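Local coordinates for protein D-threo-3-hydroxyaspartate dehydratase (PDB 3WQC) that uses pyridoxal 5'-phosphate and a divalent metal ion to deaminate D-threo-3-hydroxyaspartate to oxaloacetate and ammonia, and also acts on D-serine, at residues Q304-C312 and G321-Q329. Residues are numbered along the deposited sequence; the frame is centred on the assembly and turned at random.
Sequences QDFGYGQVC and GFVLTGANQ
A327 sets its methyl over the centre of one face of the Y308 ring, a CH-pi contact with CB 3.7 Å from the centroid and 12° off the ring normal, while L324 O lies at the ring's edge. The F306 ring has Q304 CG over the rim of one face and Q310 OE1 in plane at its edge; V323 CG1 meets it obliquely. In Y308, chi1 of -74° puts CG anti to the carbonyl carbon and brings one ring face under the A327 methyl; CB packs against CB of L324, and the hydroxyl is hydrogen-bonded to R295. Were Y308 an alanine, the A327 methyl would probably lose the ring face it packs on and R295 a hydrogen-bond partner. Backbone hydrogen bonds from Y308 N to L324 O (2.7 Å), L324 N to G309 O and V311 N to F322 O tie the turn and strand 310-312 to strand 322-327. Bent at chi2 (61°), the Q310 side chain turns back so that NE2 donates to V311 O at 2.9 Å; a water links OE1 to G321 N. The type II' turn F306-G309, where a CB on G307 would clash with L324 O, precedes a short antiparallel contact, Q310 and V323 its non-hydrogen-bonded pair, in the beta-rich domain accompanying the alanine racemase-like barrel.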
ATOM      1  N   GLN B 304      11.767  -7.250  18.000  1.00 22.11           N
ATOM      2  CA  GLN B 304      11.805  -8.425  17.150  1.00 22.78           C
ATOM      3  C   GLN B 304      11.351  -8.040  15.722  1.00 20.29           C
ATOM      4  O   GLN B 304      10.202  -7.619  15.491  1.00 19.24           O
ATOM      5  CB  GLN B 304      10.898  -9.514  17.716  1.00 23.17           C
ATOM      6  CG  GLN B 304      11.031 -10.752  16.796  1.00 27.72           C
ATOM      7  CD  GLN B 304      10.486 -12.008  17.480  1.00 31.08           C
ATOM      8  OE1 GLN B 304       9.963 -11.952  18.595  1.00 36.30           O
ATOM      9  NE2 GLN B 304      10.597 -13.116  16.824  1.00 33.59           N
ATOM     10  N   ASP B 305      12.272  -8.192  14.783  1.00 20.72           N
ATOM     11  CA  ASP B 305      11.978  -7.824  13.373  1.00 19.66           C
ATOM     12  C   ASP B 305      11.299  -9.001  12.698  1.00 17.80           C
ATOM     13  O   ASP B 305      11.892 -10.123  12.664  1.00 23.70           O
ATOM     14  CB  ASP B 305      13.319  -7.482  12.710  1.00 19.91           C
ATOM     15  CG  ASP B 305      13.183  -7.049  11.267  1.00 21.95           C
ATOM     16  OD1 ASP B 305      12.068  -7.007  10.737  1.00 22.62           O
ATOM     17  OD2 ASP B 305      14.209  -6.673  10.704  1.00 25.19           O
ATOM     18  N   PHE B 306      10.087  -8.809  12.192  1.00 17.07           N
ATOM     19  CA  PHE B 306       9.343  -9.901  11.527  1.00 15.00           C
ATOM     20  C   PHE B 306       9.420  -9.776   9.977  1.00 15.59           C
ATOM     21  O   PHE B 306       8.596 -10.424   9.312  1.00 17.98           O
ATOM     22  CB  PHE B 306       7.901  -9.900  12.014  1.00 17.83           C
ATOM     23  CG  PHE B 306       7.762 -10.380  13.436  1.00 17.40           C
ATOM     24  CD1 PHE B 306       7.697 -11.774  13.709  1.00 20.84           C
ATOM     25  CD2 PHE B 306       7.628  -9.478  14.489  1.00 18.61           C
ATOM     26  CE1 PHE B 306       7.469 -12.216  15.033  1.00 20.54           C
ATOM     27  CE2 PHE B 306       7.436  -9.915  15.799  1.00 19.75           C
ATOM     28  CZ  PHE B 306       7.369 -11.283  16.079  1.00 18.65           C
ATOM     29  N   GLY B 307      10.313  -8.972   9.422  1.00 16.81           N
ATOM     30  CA  GLY B 307      10.421  -8.819   7.941  1.00 16.46           C
ATOM     31  C   GLY B 307       9.081  -8.334   7.440  1.00 16.14           C
ATOM     32  O   GLY B 307       8.488  -7.440   8.073  1.00 15.97           O
ATOM     33  N   TYR B 308       8.579  -8.923   6.337  1.00 14.84           N
ATOM     34  CA  TYR B 308       7.295  -8.578   5.806  1.00 14.96           C
ATOM     35  C   TYR B 308       6.155  -9.426   6.374  1.00 14.39           C
ATOM     36  O   TYR B 308       5.012  -9.355   5.889  1.00 16.28           O
ATOM     37  CB  TYR B 308       7.312  -8.655   4.259  1.00 14.14           C
ATOM     38  CG  TYR B 308       8.049  -7.507   3.669  1.00 13.68           C
ATOM     39  CD1 TYR B 308       9.459  -7.525   3.398  1.00 15.97           C
ATOM     40  CD2 TYR B 308       7.329  -6.322   3.316  1.00 15.06           C
ATOM     41  CE1 TYR B 308      10.116  -6.398   2.875  1.00 16.70           C
ATOM     42  CE2 TYR B 308       8.013  -5.220   2.819  1.00 17.18           C
ATOM     43  CZ  TYR B 308       9.341  -5.263   2.565  1.00 15.91           C
ATOM     44  OH  TYR B 308       9.971  -4.184   2.020  1.00 19.58           O
ATOM     45  N   GLY B 309       6.426 -10.202   7.457  1.00 15.48           N
ATOM     46  CA  GLY B 309       5.327 -10.826   8.177  1.00 15.65           C
ATOM     47  C   GLY B 309       5.744 -12.149   8.791  1.00 16.22           C
ATOM     48  O   GLY B 309       6.664 -12.802   8.273  1.00 18.22           O
ATOM     49  N   GLN B 310       5.038 -12.517   9.846  1.00 15.88           N
ATOM     50  CA  GLN B 310       5.259 -13.819  10.504  1.00 15.64           C
ATOM     51  C   GLN B 310       4.477 -14.919   9.797  1.00 18.20           C
ATOM     52  O   GLN B 310       3.275 -14.833   9.627  1.00 18.34           O
ATOM     53  CB  GLN B 310       4.777 -13.749  11.967  1.00 18.41           C
ATOM     54  CG  GLN B 310       4.797 -15.103  12.699  1.00 17.34           C
ATOM     55  CD  GLN B 310       6.200 -15.666  12.766  1.00 18.71           C
ATOM     56  OE1 GLN B 310       7.137 -14.994  13.214  1.00 23.03           O
ATOM     57  NE2 GLN B 310       6.375 -16.962  12.318  1.00 21.66           N
ATOM     58  N   VAL B 311       5.170 -16.022   9.455  1.00 19.02           N
ATOM     59  CA  VAL B 311       4.484 -17.144   8.754  1.00 20.20           C
ATOM     60  C   VAL B 311       3.659 -17.964   9.767  1.00 17.17           C
ATOM     61  O   VAL B 311       4.222 -18.317  10.900  1.00 20.87           O
ATOM     62  CB  VAL B 311       5.551 -18.033   8.129  1.00 18.56           C
ATOM     63  CG1 VAL B 311       4.913 -19.327   7.579  1.00 20.69           C
ATOM     64  CG2 VAL B 311       6.290 -17.265   7.037  1.00 19.97           C
ATOM     65  N   CYS B 312       2.441 -18.340   9.425  1.00 18.42           N
ATOM     66  CA  CYS B 312       1.615 -19.241  10.197  1.00 21.54           C
ATOM     67  C   CYS B 312       1.162 -20.321   9.238  1.00 22.11           C
ATOM     68  O   CYS B 312       1.150 -20.130   7.982  1.00 20.11           O
ATOM     69  CB  CYS B 312       0.337 -18.526  10.676  1.00 20.55           C
ATOM     70  SG  CYS B 312       0.710 -17.105  11.709  1.00 23.97           S
ATOM     71  N   GLY B 321      10.223 -18.778  13.841  1.00 27.81           N
ATOM     72  CA  GLY B 321      11.453 -18.692  13.049  1.00 26.81           C
ATOM     73  C   GLY B 321      11.352 -18.551  11.551  1.00 27.86           C
ATOM     74  O   GLY B 321      12.391 -18.300  10.922  1.00 30.07           O
ATOM     75  N   PHE B 322      10.129 -18.663  10.973  1.00 22.99           N
ATOM     76  CA  PHE B 322       9.949 -18.353   9.534  1.00 22.47           C
ATOM     77  C   PHE B 322       9.218 -17.060   9.365  1.00 18.73           C
ATOM     78  O   PHE B 322       8.149 -16.865  10.001  1.00 20.75           O
ATOM     79  CB  PHE B 322       9.172 -19.482   8.850  1.00 24.58           C
ATOM     80  CG  PHE B 322       9.990 -20.788   8.773  1.00 22.93           C
ATOM     81  CD1 PHE B 322      11.090 -20.904   7.911  1.00 23.95           C
ATOM     82  CD2 PHE B 322       9.716 -21.791   9.652  1.00 30.83           C
ATOM     83  CE1 PHE B 322      11.827 -22.093   7.827  1.00 27.76           C
ATOM     84  CE2 PHE B 322      10.433 -22.994   9.624  1.00 32.12           C
ATOM     85  CZ  PHE B 322      11.508 -23.130   8.733  1.00 37.55           C
ATOM     86  N   VAL B 323       9.811 -16.179   8.560  1.00 19.23           N
ATOM     87  CA  VAL B 323       9.118 -14.918   8.266  1.00 17.46           C
ATOM     88  C   VAL B 323       9.274 -14.622   6.785  1.00 18.38           C
ATOM     89  O   VAL B 323      10.033 -15.325   6.101  1.00 19.35           O
ATOM     90  CB  VAL B 323       9.767 -13.721   9.080  1.00 18.07           C
ATOM     91  CG1 VAL B 323       9.644 -13.945  10.597  1.00 18.70           C
ATOM     92  CG2 VAL B 323      11.247 -13.471   8.660  1.00 19.48           C
ATOM     93  N   LEU B 324       8.606 -13.600   6.238  1.00 15.74           N
ATOM     94  CA  LEU B 324       8.927 -13.173   4.878  1.00 15.68           C
ATOM     95  C   LEU B 324      10.146 -12.246   5.034  1.00 17.42           C
ATOM     96  O   LEU B 324      10.056 -11.085   5.517  1.00 19.18           O
ATOM     97  CB  LEU B 324       7.733 -12.420   4.301  1.00 16.62           C
ATOM     98  CG  LEU B 324       6.462 -13.256   4.118  1.00 15.76           C
ATOM     99  CD1 LEU B 324       5.415 -12.419   3.267  1.00 17.78           C
ATOM    100  CD2 LEU B 324       6.822 -14.584   3.387  1.00 21.11           C
ATOM    101  N   THR B 325      11.311 -12.721   4.612  1.00 16.83           N
ATOM    102  CA  THR B 325      12.516 -11.954   4.802  1.00 16.58           C
ATOM    103  C   THR B 325      12.672 -10.872   3.695  1.00 17.26           C
ATOM    104  O   THR B 325      13.481  -9.942   3.850  1.00 21.01           O
ATOM    105  CB  THR B 325      13.767 -12.865   4.835  1.00 19.29           C
ATOM    106  OG1 THR B 325      13.765 -13.627   3.614  1.00 20.99           O
ATOM    107  CG2 THR B 325      13.762 -13.792   6.057  1.00 22.70           C
ATOM    108  N   GLY B 326      11.945 -11.020   2.573  1.00 18.71           N
ATOM    109  CA  GLY B 326      12.023  -9.989   1.527  1.00 17.96           C
ATOM    110  C   GLY B 326      10.702 -10.025   0.760  1.00 16.83           C
ATOM    111  O   GLY B 326       9.894 -10.964   0.935  1.00 16.87           O
ATOM    112  N   ALA B 327      10.508  -8.980  -0.019  1.00 17.23           N
ATOM    113  CA  ALA B 327       9.269  -8.917  -0.828  1.00 15.58           C
ATOM    114  C   ALA B 327       9.498  -8.058  -2.034  1.00 14.86           C
ATOM    115  O   ALA B 327      10.115  -6.962  -1.968  1.00 16.94           O
ATOM    116  CB  ALA B 327       8.137  -8.311   0.047  1.00 17.47           C
ATOM    117  N   ASN B 328       9.012  -8.539  -3.193  1.00 15.36           N
ATOM    118  CA  ASN B 328       8.836  -7.707  -4.343  1.00 15.16           C
ATOM    119  C   ASN B 328       7.313  -7.532  -4.552  1.00 13.17           C
ATOM    120  O   ASN B 328       6.545  -7.941  -3.690  1.00 13.66           O
ATOM    121  CB  ASN B 328       9.561  -8.279  -5.582  1.00 17.18           C
ATOM    122  CG  ASN B 328      11.108  -8.151  -5.501  1.00 20.75           C
ATOM    123  OD1 ASN B 328      11.750  -8.687  -6.335  1.00 25.03           O
ATOM    124  ND2 ASN B 328      11.663  -7.399  -4.566  1.00 20.79           N
ATOM    125  N   GLN B 329       6.892  -7.000  -5.691  1.00 13.79           N
ATOM    126  CA  GLN B 329       5.488  -6.588  -5.787  1.00 11.71           C
ATOM    127  C   GLN B 329       4.527  -7.735  -5.567  1.00 12.00           C
ATOM    128  O   GLN B 329       3.589  -7.655  -4.741  1.00 11.57           O
ATOM    129  CB  GLN B 329       5.295  -5.901  -7.120  1.00 11.87           C
ATOM    130  CG  GLN B 329       3.909  -5.214  -7.227  1.00 12.63           C
ATOM    131  CD  GLN B 329       3.844  -4.232  -8.404  1.00 10.14           C
ATOM    132  OE1 GLN B 329       4.849  -3.520  -8.695  1.00 13.87           O
ATOM    133  NE2 GLN B 329       2.653  -4.070  -9.020  1.00 11.97           N
TER
HETATM  134  O   HOH W   1       9.235 -16.152  14.278  1.00 38.16           O